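PDB 6YHH: beta-N-acetylglucosaminidase-like protein Glycoside hydrolase family 20 from Flavobacterium johnsoniae, which probably removes terminal N-acetylglucosamine units from chitin-derived oligosaccharides, as a beta-N-acetylhexosaminidase of glycoside hydrolase family 20. Local coordinates for residues N508-I516 with P552-C560; V531-K542 with K655-V664. All coordinates share one frame; numbering follows the deposited sequence.

Contact 1 (N508-I516 with P552-C560); sequences NKAVILRNI and PFTLFADAC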
loop_
_atom_site.group_PDB
_atom_site.type_symbol
_atom_site.label_atom_id
_atom_site.label_comp_id
_atom_site.label_asym_id
_atom_site.label_seq_id
_atom_site.Cartn_x
_atom_site.Cartn_y
_atom_site.Cartn_z
ATOM N N ASN A 508 0.081 3.642 7.963
ATOM C CA ASN A 508 1.085 4.529 7.434
ATOM C C ASN A 508 1.540 5.537 8.508
ATOM O O ASN A 508 2.616 6.103 8.398
ATOM C CB ASN A 508 0.614 5.230 6.134
ATOM C CG ASN A 508 0.865 4.415 4.881
ATOM O OD1 ASN A 508 0.663 4.924 3.686
ATOM N ND2 ASN A 508 1.274 3.190 5.066
ATOM N N LYS A 509 0.759 5.769 9.579
ATOM C CA LYS A 509 1.174 6.634 10.633
ATOM C C LYS A 509 2.418 6.085 11.301
ATOM O O LYS A 509 3.336 6.814 11.616
ATOM C CB LYS A 509 0.036 6.709 11.683
ATOM C CG LYS A 509 0.340 7.518 12.914
ATOM C CD LYS A 509 -0.838 7.434 13.858
ATOM C CE LYS A 509 -0.591 8.279 15.060
ATOM N NZ LYS A 509 -1.840 8.421 15.875
ATOM N N ALA A 510 2.491 4.755 11.447
ATOM C CA ALA A 510 3.691 4.167 12.120
ATOM C C ALA A 510 4.943 4.285 11.264
ATOM O O ALA A 510 6.031 4.400 11.790
ATOM C CB ALA A 510 3.475 2.683 12.486
ATOM N N VAL A 511 4.829 4.227 9.946
ATOM C CA VAL A 511 5.885 4.457 9.072
ATOM C C VAL A 511 6.477 5.858 9.277
ATOM O O VAL A 511 7.717 6.049 9.358
ATOM C CB VAL A 511 5.453 4.357 7.604
ATOM C CG1 VAL A 511 6.595 4.727 6.686
ATOM C CG2 VAL A 511 4.927 2.944 7.323
ATOM N N ILE A 512 5.587 6.846 9.332
ATOM C CA ILE A 512 6.003 8.239 9.570
ATOM C C ILE A 512 6.672 8.367 10.935
ATOM O O ILE A 512 7.720 8.991 11.051
ATOM C CB ILE A 512 4.837 9.207 9.429
ATOM C CG1 ILE A 512 4.435 9.246 7.926
ATOM C CG2 ILE A 512 5.218 10.604 9.851
ATOM C CD1 ILE A 512 3.037 9.803 7.724
ATOM N N LEU A 513 6.127 7.703 11.942
ATOM C CA LEU A 513 6.682 7.822 13.302
ATOM C C LEU A 513 8.084 7.176 13.347
ATOM O O LEU A 513 8.980 7.694 13.968
ATOM C CB LEU A 513 5.772 7.242 14.338
ATOM C CG LEU A 513 4.534 8.069 14.456
ATOM C CD1 LEU A 513 3.672 7.355 15.490
ATOM C CD2 LEU A 513 4.661 9.525 14.827
ATOM N N ARG A 514 8.261 6.056 12.637
ATOM C CA ARG A 514 9.632 5.446 12.543
ATOM C C ARG A 514 10.605 6.370 11.852
ATOM O O ARG A 514 11.762 6.541 12.325
ATOM C CB ARG A 514 9.590 4.071 11.898
ATOM C CG ARG A 514 9.126 2.975 12.874
ATOM C CD ARG A 514 9.215 1.597 12.186
ATOM N NE ARG A 514 8.173 1.351 11.170
ATOM C CZ ARG A 514 6.928 0.933 11.393
ATOM N NH1 ARG A 514 6.470 0.774 12.615
ATOM N NH2 ARG A 514 6.104 0.767 10.376
ATOM N N ASN A 515 10.167 7.045 10.805
ATOM C CA ASN A 515 11.023 8.025 10.143
ATOM C C ASN A 515 11.421 9.137 11.150
ATOM O O ASN A 515 12.585 9.510 11.250
ATOM C CB ASN A 515 10.280 8.623 8.945
ATOM C CG ASN A 515 11.135 9.660 8.261
ATOM O OD1 ASN A 515 12.243 9.346 7.822
ATOM N ND2 ASN A 515 10.618 10.907 8.165
ATOM N N ILE A 516 10.445 9.676 11.843
ATOM C CA ILE A 516 10.687 10.741 12.772
ATOM C C ILE A 516 11.655 10.312 13.923
ATOM O O ILE A 516 12.558 11.091 14.277
ATOM C CB ILE A 516 9.365 11.259 13.361
ATOM C CG1 ILE A 516 8.605 11.960 12.274
ATOM C CG2 ILE A 516 9.539 12.127 14.578
ATOM C CD1 ILE A 516 7.154 12.214 12.761
ATOM N N PRO A 552 8.348 17.347 1.590
ATOM C CA PRO A 552 8.246 16.126 2.333
ATOM C C PRO A 552 7.094 16.127 3.306
ATOM O O PRO A 552 7.040 16.971 4.172
ATOM C CB PRO A 552 9.579 16.020 3.035
ATOM C CG PRO A 552 9.965 17.419 3.264
ATOM C CD PRO A 552 9.461 18.177 2.087
ATOM N N PHE A 553 6.206 15.154 3.166
ATOM C CA PHE A 553 5.012 14.993 4.063
ATOM C C PHE A 553 5.221 13.751 4.888
ATOM O O PHE A 553 4.359 12.865 5.017
ATOM C CB PHE A 553 3.703 14.962 3.246
ATOM C CG PHE A 553 3.367 16.270 2.618
ATOM C CD1 PHE A 553 2.639 17.193 3.287
ATOM C CD2 PHE A 553 3.836 16.598 1.367
ATOM C CE1 PHE A 553 2.405 18.460 2.754
ATOM C CE2 PHE A 553 3.513 17.819 0.780
ATOM C CZ PHE A 553 2.805 18.754 1.469
ATOM N N THR A 554 6.402 13.708 5.515
ATOM C CA THR A 554 6.860 12.585 6.347
ATOM C C THR A 554 7.180 12.992 7.788
ATOM O O THR A 554 7.982 12.330 8.478
ATOM C CB THR A 554 8.124 12.014 5.682
ATOM O OG1 THR A 554 9.043 13.082 5.556
ATOM C CG2 THR A 554 7.842 11.389 4.305
ATOM N N LEU A 555 6.548 14.062 8.247
ATOM C CA LEU A 555 6.942 14.714 9.483
ATOM C C LEU A 555 5.807 14.638 10.467
ATOM O O LEU A 555 4.750 14.062 10.196
ATOM C CB LEU A 555 7.366 16.138 9.186
ATOM C CG LEU A 555 8.563 16.352 8.222
ATOM C CD1 LEU A 555 8.951 17.838 8.154
ATOM C CD2 LEU A 555 9.748 15.490 8.629
ATOM N N PHE A 556 6.009 15.250 11.657
ATOM C CA PHE A 556 5.012 15.019 12.703
ATOM C C PHE A 556 3.592 15.403 12.361
ATOM O O PHE A 556 2.653 14.667 12.694
ATOM C CB PHE A 556 5.425 15.731 13.967
ATOM C CG PHE A 556 4.646 15.315 15.214
ATOM C CD1 PHE A 556 4.781 14.060 15.760
ATOM C CD2 PHE A 556 3.788 16.216 15.787
ATOM C CE1 PHE A 556 4.055 13.733 16.899
ATOM C CE2 PHE A 556 3.038 15.901 16.898
ATOM C CZ PHE A 556 3.194 14.657 17.458
ATOM N N ALA A 557 3.376 16.512 11.687
ATOM C CA ALA A 557 2.013 16.912 11.319
ATOM C C ALA A 557 1.298 15.873 10.443
ATOM O O ALA A 557 0.089 15.704 10.544
ATOM C CB ALA A 557 2.005 18.249 10.615
ATOM N N ASP A 558 2.099 15.160 9.634
ATOM C CA ASP A 558 1.583 14.134 8.735
ATOM C C ASP A 558 1.151 12.880 9.443
ATOM O O ASP A 558 0.343 12.161 8.912
ATOM C CB ASP A 558 2.634 13.858 7.665
ATOM C CG ASP A 558 3.048 15.129 7.030
ATOM O OD1 ASP A 558 2.132 15.783 6.428
ATOM O OD2 ASP A 558 4.214 15.524 7.117
ATOM N N ALA A 559 1.634 12.642 10.678
ATOM C CA ALA A 559 1.184 11.556 11.539
ATOM C C ALA A 559 0.044 11.889 12.435
ATOM O O ALA A 559 -0.608 10.998 12.981
ATOM C CB ALA A 559 2.390 11.118 12.415
ATOM N N CYS A 560 -0.306 13.181 12.514
ATOM C CA CYS A 560 -1.415 13.605 13.350
ATOM C C CYS A 560 -2.737 13.798 12.580
ATOM O O CYS A 560 -2.744 14.028 11.326
ATOM C CB CYS A 560 -1.090 14.922 14.081
ATOM S SG CYS A 560 0.286 14.785 15.225
HETATM O O HOH W 1 -3.283 9.945 13.615
#
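Helix 507-517 packs through Ile512, Asn515 and Ile516 on the loop and short helical turn of residues 552-560, close to the subunit interface of the dimer. Ile512 is the central wedge: its CG2 lies 3.5 Å from Thr554 O and 3.9 Å from Ala559 CB, while CD1 reaches the backbone of Asp558. The methyl of Ala559 takes up little room, consistent with the 5.0 Å between Lys509 CA and Ala559 CA, and Leu513 CD2 closes on the same methyl. One turn along, Ile516 CD1 sits 3.4 Å from Phe556 N, near the plane of the Phe556 ring at its edge. Asn515 ND2 donates to Thr554 O at 3.0 Å, the acceptor close to the amide plane; a chi1 of 179° carries the amide away from its own backbone N to the loop. ND2 also bonds Gly54 O of the second subunit, and OD1 accepts from Arg497 of that subunit. A leucine in place of Asn515 would probably leave Thr554 O without this donor and remove the amide's two bonds to the second subunit. At the other end, the extended Lys509 lays CE 3.4 Å from Ala559 O, and its NZ, which also bonds Thr529 OG1, is linked to Ala559 O by a water.

Contact 2 (V531-K542 with K655-V664); sequences VCEPLKGYTRNK and KDHADVELSV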
loop_
_atom_site.group_PDB
_atom_site.type_symbol
_atom_site.label_atom_id
_atom_site.label_comp_id
_atom_site.label_asym_id
_atom_site.label_seq_id
_atom_site.Cartn_x
_atom_site.Cartn_y
_atom_site.Cartn_z
ATOM N N VAL A 531 -2.461 13.716 21.469
ATOM C CA VAL A 531 -2.884 15.008 21.935
ATOM C C VAL A 531 -2.663 16.126 20.959
ATOM O O VAL A 531 -2.930 17.251 21.296
ATOM C CB VAL A 531 -2.301 15.375 23.302
ATOM C CG1 VAL A 531 -2.898 14.447 24.338
ATOM C CG2 VAL A 531 -0.753 15.410 23.345
ATOM N N CYS A 532 -2.236 15.808 19.737
ATOM C CA CYS A 532 -1.875 16.854 18.762
ATOM C C CYS A 532 -2.695 16.685 17.437
ATOM O O CYS A 532 -3.070 15.578 17.084
ATOM C CB CYS A 532 -0.419 16.805 18.400
ATOM S SG CYS A 532 0.735 17.229 19.711
ATOM N N GLU A 533 -3.032 17.814 16.863
ATOM C CA GLU A 533 -3.837 17.883 15.635
ATOM C C GLU A 533 -3.200 18.808 14.650
ATOM O O GLU A 533 -2.688 19.824 14.987
ATOM C CB GLU A 533 -5.274 18.245 15.956
ATOM C CG GLU A 533 -5.892 17.266 16.971
ATOM C CD GLU A 533 -7.330 17.605 17.354
ATOM O OE1 GLU A 533 -7.961 18.537 16.831
ATOM O OE2 GLU A 533 -7.850 16.960 18.302
ATOM N N PRO A 534 -3.227 18.442 13.384
ATOM C CA PRO A 534 -2.623 19.363 12.435
ATOM C C PRO A 534 -3.374 20.696 12.327
ATOM O O PRO A 534 -4.600 20.772 12.477
ATOM C CB PRO A 534 -2.680 18.617 11.103
ATOM C CG PRO A 534 -3.413 17.367 11.347
ATOM C CD PRO A 534 -3.824 17.250 12.789
ATOM N N LEU A 535 -2.649 21.777 12.086
ATOM C CA LEU A 535 -3.305 23.083 12.034
ATOM C C LEU A 535 -4.436 23.087 11.007
ATOM O O LEU A 535 -4.346 22.508 9.926
ATOM C CB LEU A 535 -2.281 24.178 11.755
ATOM C CG LEU A 535 -1.103 24.394 12.660
ATOM C CD1 LEU A 535 -0.317 25.645 12.341
ATOM C CD2 LEU A 535 -1.636 24.538 14.061
ATOM N N LYS A 536 -5.540 23.749 11.371
ATOM C CA LYS A 536 -6.791 23.645 10.633
ATOM C C LYS A 536 -7.042 24.790 9.676
ATOM O O LYS A 536 -6.569 25.907 9.902
ATOM C CB LYS A 536 -7.969 23.545 11.619
ATOM C CG LYS A 536 -7.894 22.314 12.505
ATOM C CD LYS A 536 -8.839 22.383 13.720
ATOM C CE LYS A 536 -8.985 21.048 14.460
ATOM N NZ LYS A 536 -7.666 20.620 15.017
ATOM N N GLY A 537 -7.849 24.555 8.655
ATOM C CA GLY A 537 -8.248 25.656 7.790
ATOM C C GLY A 537 -7.143 25.870 6.745
ATOM O O GLY A 537 -6.693 24.901 6.086
ATOM N N TYR A 538 -6.684 27.127 6.676
ATOM C CA TYR A 538 -5.632 27.479 5.719
ATOM C C TYR A 538 -4.394 27.993 6.459
ATOM O O TYR A 538 -3.683 28.860 5.967
ATOM C CB TYR A 538 -6.238 28.466 4.643
ATOM C CG TYR A 538 -7.350 27.830 3.753
ATOM C CD1 TYR A 538 -7.041 26.988 2.710
ATOM C CD2 TYR A 538 -8.701 28.025 4.024
ATOM C CE1 TYR A 538 -8.045 26.397 1.910
ATOM C CE2 TYR A 538 -9.702 27.453 3.261
ATOM C CZ TYR A 538 -9.382 26.580 2.214
ATOM O OH TYR A 538 -10.415 25.954 1.404
ATOM N N THR A 539 -4.097 27.415 7.666
ATOM C CA THR A 539 -3.015 27.815 8.479
ATOM C C THR A 539 -1.813 26.905 8.512
ATOM O O THR A 539 -0.743 27.258 9.061
ATOM C CB THR A 539 -3.507 28.077 9.921
ATOM O OG1 THR A 539 -3.987 26.857 10.536
ATOM C CG2 THR A 539 -4.630 29.081 9.905
ATOM N N ARG A 540 -1.912 25.694 7.999
ATOM C CA ARG A 540 -0.740 24.844 7.918
ATOM C C ARG A 540 0.257 25.332 6.859
ATOM O O ARG A 540 1.459 25.395 7.136
ATOM C CB ARG A 540 -1.094 23.360 7.659
ATOM C CG ARG A 540 0.139 22.457 7.432
ATOM C CD ARG A 540 -0.104 20.956 7.634
ATOM N NE ARG A 540 1.164 20.284 7.367
ATOM C CZ ARG A 540 1.350 19.006 7.072
ATOM N NH1 ARG A 540 0.358 18.150 7.113
ATOM N NH2 ARG A 540 2.543 18.523 6.857
ATOM N N ASN A 541 -0.238 25.603 5.673
ATOM C CA ASN A 541 0.612 26.045 4.530
ATOM C C ASN A 541 0.298 27.509 4.324
ATOM O O ASN A 541 -0.505 27.856 3.434
ATOM C CB ASN A 541 0.226 25.231 3.349
ATOM C CG ASN A 541 1.099 25.506 2.137
ATOM O OD1 ASN A 541 2.094 26.195 2.244
ATOM N ND2 ASN A 541 0.676 25.045 0.971
ATOM N N LYS A 542 0.876 28.364 5.141
ATOM C CA LYS A 542 0.456 29.756 5.146
ATOM C C LYS A 542 0.773 30.405 3.819
ATOM O O LYS A 542 1.899 30.359 3.343
ATOM C CB LYS A 542 1.114 30.508 6.280
ATOM C CG LYS A 542 0.749 29.910 7.616
ATOM C CD LYS A 542 1.481 30.548 8.785
ATOM C CE LYS A 542 0.925 30.043 10.101
ATOM N NZ LYS A 542 1.235 28.630 10.352
ATOM N N LYS A 655 0.736 27.707 18.192
ATOM C CA LYS A 655 0.583 27.082 16.841
ATOM C C LYS A 655 1.925 27.074 16.143
ATOM O O LYS A 655 1.965 26.840 14.925
ATOM C CB LYS A 655 -0.435 27.888 16.031
ATOM C CG LYS A 655 -1.749 28.217 16.778
ATOM C CD LYS A 655 -2.551 27.056 17.159
ATOM C CE LYS A 655 -3.917 27.504 17.706
ATOM N NZ LYS A 655 -4.691 26.338 18.126
ATOM N N ASP A 656 3.002 27.461 16.811
ATOM C CA ASP A 656 4.280 27.666 16.166
ATOM C C ASP A 656 5.158 26.433 15.951
ATOM O O ASP A 656 6.244 26.540 15.323
ATOM C CB ASP A 656 5.119 28.644 16.995
ATOM C CG ASP A 656 4.543 30.038 17.041
ATOM O OD1 ASP A 656 3.701 30.392 16.251
ATOM O OD2 ASP A 656 5.053 30.734 17.919
ATOM N N HIS A 657 4.783 25.264 16.460
ATOM C CA HIS A 657 5.662 24.103 16.444
ATOM C C HIS A 657 5.053 22.994 15.590
ATOM O O HIS A 657 3.970 22.488 15.857
ATOM C CB HIS A 657 5.899 23.557 17.845
ATOM C CG HIS A 657 6.391 24.589 18.761
ATOM N ND1 HIS A 657 7.561 25.258 18.532
ATOM C CD2 HIS A 657 5.823 25.153 19.844
ATOM C CE1 HIS A 657 7.719 26.195 19.464
ATOM N NE2 HIS A 657 6.700 26.123 20.293
ATOM N N ALA A 658 5.806 22.627 14.548
ATOM C CA ALA A 658 5.543 21.385 13.770
ATOM C C ALA A 658 4.232 21.413 13.002
ATOM O O ALA A 658 3.791 20.369 12.531
ATOM C CB ALA A 658 5.706 20.150 14.594
ATOM N N ASP A 659 3.588 22.590 12.849
ATOM C CA ASP A 659 2.296 22.683 12.195
ATOM C C ASP A 659 1.263 21.780 12.827
ATOM O O ASP A 659 0.383 21.284 12.181
ATOM C CB ASP A 659 2.451 22.446 10.657
ATOM C CG ASP A 659 3.007 23.675 9.922
ATOM O OD1 ASP A 659 2.941 24.820 10.492
ATOM O OD2 ASP A 659 3.592 23.546 8.802
ATOM N N VAL A 660 1.331 21.671 14.153
ATOM C CA VAL A 660 0.264 21.042 14.890
ATOM C C VAL A 660 -0.099 21.939 16.089
ATOM O O VAL A 660 0.632 22.894 16.397
ATOM C CB VAL A 660 0.642 19.657 15.453
ATOM C CG1 VAL A 660 0.996 18.698 14.342
ATOM C CG2 VAL A 660 1.812 19.731 16.428
ATOM N N GLU A 661 -1.179 21.547 16.754
ATOM C CA GLU A 661 -1.649 22.153 17.959
ATOM C C GLU A 661 -1.979 21.102 18.987
ATOM O O GLU A 661 -2.326 19.970 18.698
ATOM C CB GLU A 661 -2.867 23.001 17.658
ATOM C CG GLU A 661 -4.114 22.260 17.210
ATOM C CD GLU A 661 -5.202 23.119 16.636
ATOM O OE1 GLU A 661 -4.907 24.260 16.243
ATOM O OE2 GLU A 661 -6.368 22.643 16.516
ATOM N N LEU A 662 -1.845 21.503 20.250
ATOM C CA LEU A 662 -2.297 20.685 21.370
ATOM C C LEU A 662 -3.798 20.824 21.614
ATOM O O LEU A 662 -4.283 21.910 21.910
ATOM C CB LEU A 662 -1.552 21.068 22.686
ATOM C CG LEU A 662 -0.095 20.656 22.819
ATOM C CD1 LEU A 662 0.577 21.430 23.976
ATOM C CD2 LEU A 662 0.039 19.159 22.969
ATOM N N SER A 663 -4.547 19.757 21.403
ATOM C CA SER A 663 -5.995 19.856 21.446
ATOM C C SER A 663 -6.557 19.526 22.816
ATOM O O SER A 663 -7.729 19.323 22.983
ATOM C CB SER A 663 -6.610 18.992 20.338
ATOM O OG SER A 663 -6.202 17.635 20.455
ATOM N N VAL A 664 -5.672 19.545 23.791
ATOM C CA VAL A 664 -6.025 19.560 25.231
ATOM C C VAL A 664 -5.994 20.954 25.818
ATOM O O VAL A 664 -6.368 21.149 26.986
ATOM C CB VAL A 664 -5.069 18.628 26.021
ATOM C CG1 VAL A 664 -5.227 17.167 25.635
ATOM C CG2 VAL A 664 -3.618 19.036 25.899
HETATM O O HOH W 2 -5.789 25.183 13.836
HETATM O O HOH W 3 1.564 28.620 12.841
#
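Cys532 and Leu662 face each other as a non-hydrogen-bonded pair, Cys532 SG 3.9 Å from Leu662 CD2, on the tightly packed side of two short antiparallel strands. Val531 extends this apolar side, its CG2 beside Leu662 CD2 and its CG1 against Val664 CG1; Leu619 and Phe556 add to the packing around the strands. Glu533 and Glu661 form the hydrogen-bonded pair, each N donating to the other's O at 2.9 Å. Their side chains share the opposite face, which is polar and reaches toward solvent at Lys655. There Lys536 NZ ties the two acids together, 2.8 Å from both Glu533 OE1 and Glu661 OE2, which probably offsets the repulsion between the carboxylates. The bend at the end of Lys536 (chi4 62°) turns NZ into this position. Lys655 NZ holds Glu661 OE1, and a water links that oxygen to Lys536 N. Ser663 OG donates to Glu533 OE2 at 2.8 Å from above the carboxylate plane; Ser567 OG also bonds this hydroxyl, and Ala564 N the same oxygen. Looser is the meeting of Arg540 NE and Asp659 OD2, 4.3 Å apart: Tyr547 OH bonds both, and Arg540 has its salt bridge with Asp558. The whole is a two-stranded antiparallel ribbon pinned by a salt-bridge network, joining chain parts with 112 residues between them.

The two contacts have centres about 15 Å apart and interlock along the chain, their segments alternating in sequence. Their direct joint is a salt bridge, Arg540 NH2 to Asp558 OD1 at 2.8 Å; the other carboxylate oxygen, Asp558 OD2, accepts from Leu555 N at 3.0 Å, so one acid braces the turn of contact 1 and holds the loop of contact 2. Packing completes the joint: Ala557 CA lies 3.7 Å from Val660 CG1, and Cys560 O lies 3.4 Å from Pro534 CG. The 552-560 turn thus lies between helix 507-517 and the strand pair. Both contacts lie away from Glu317, the predicted proton donor; contact 1 also reaches the second subunit.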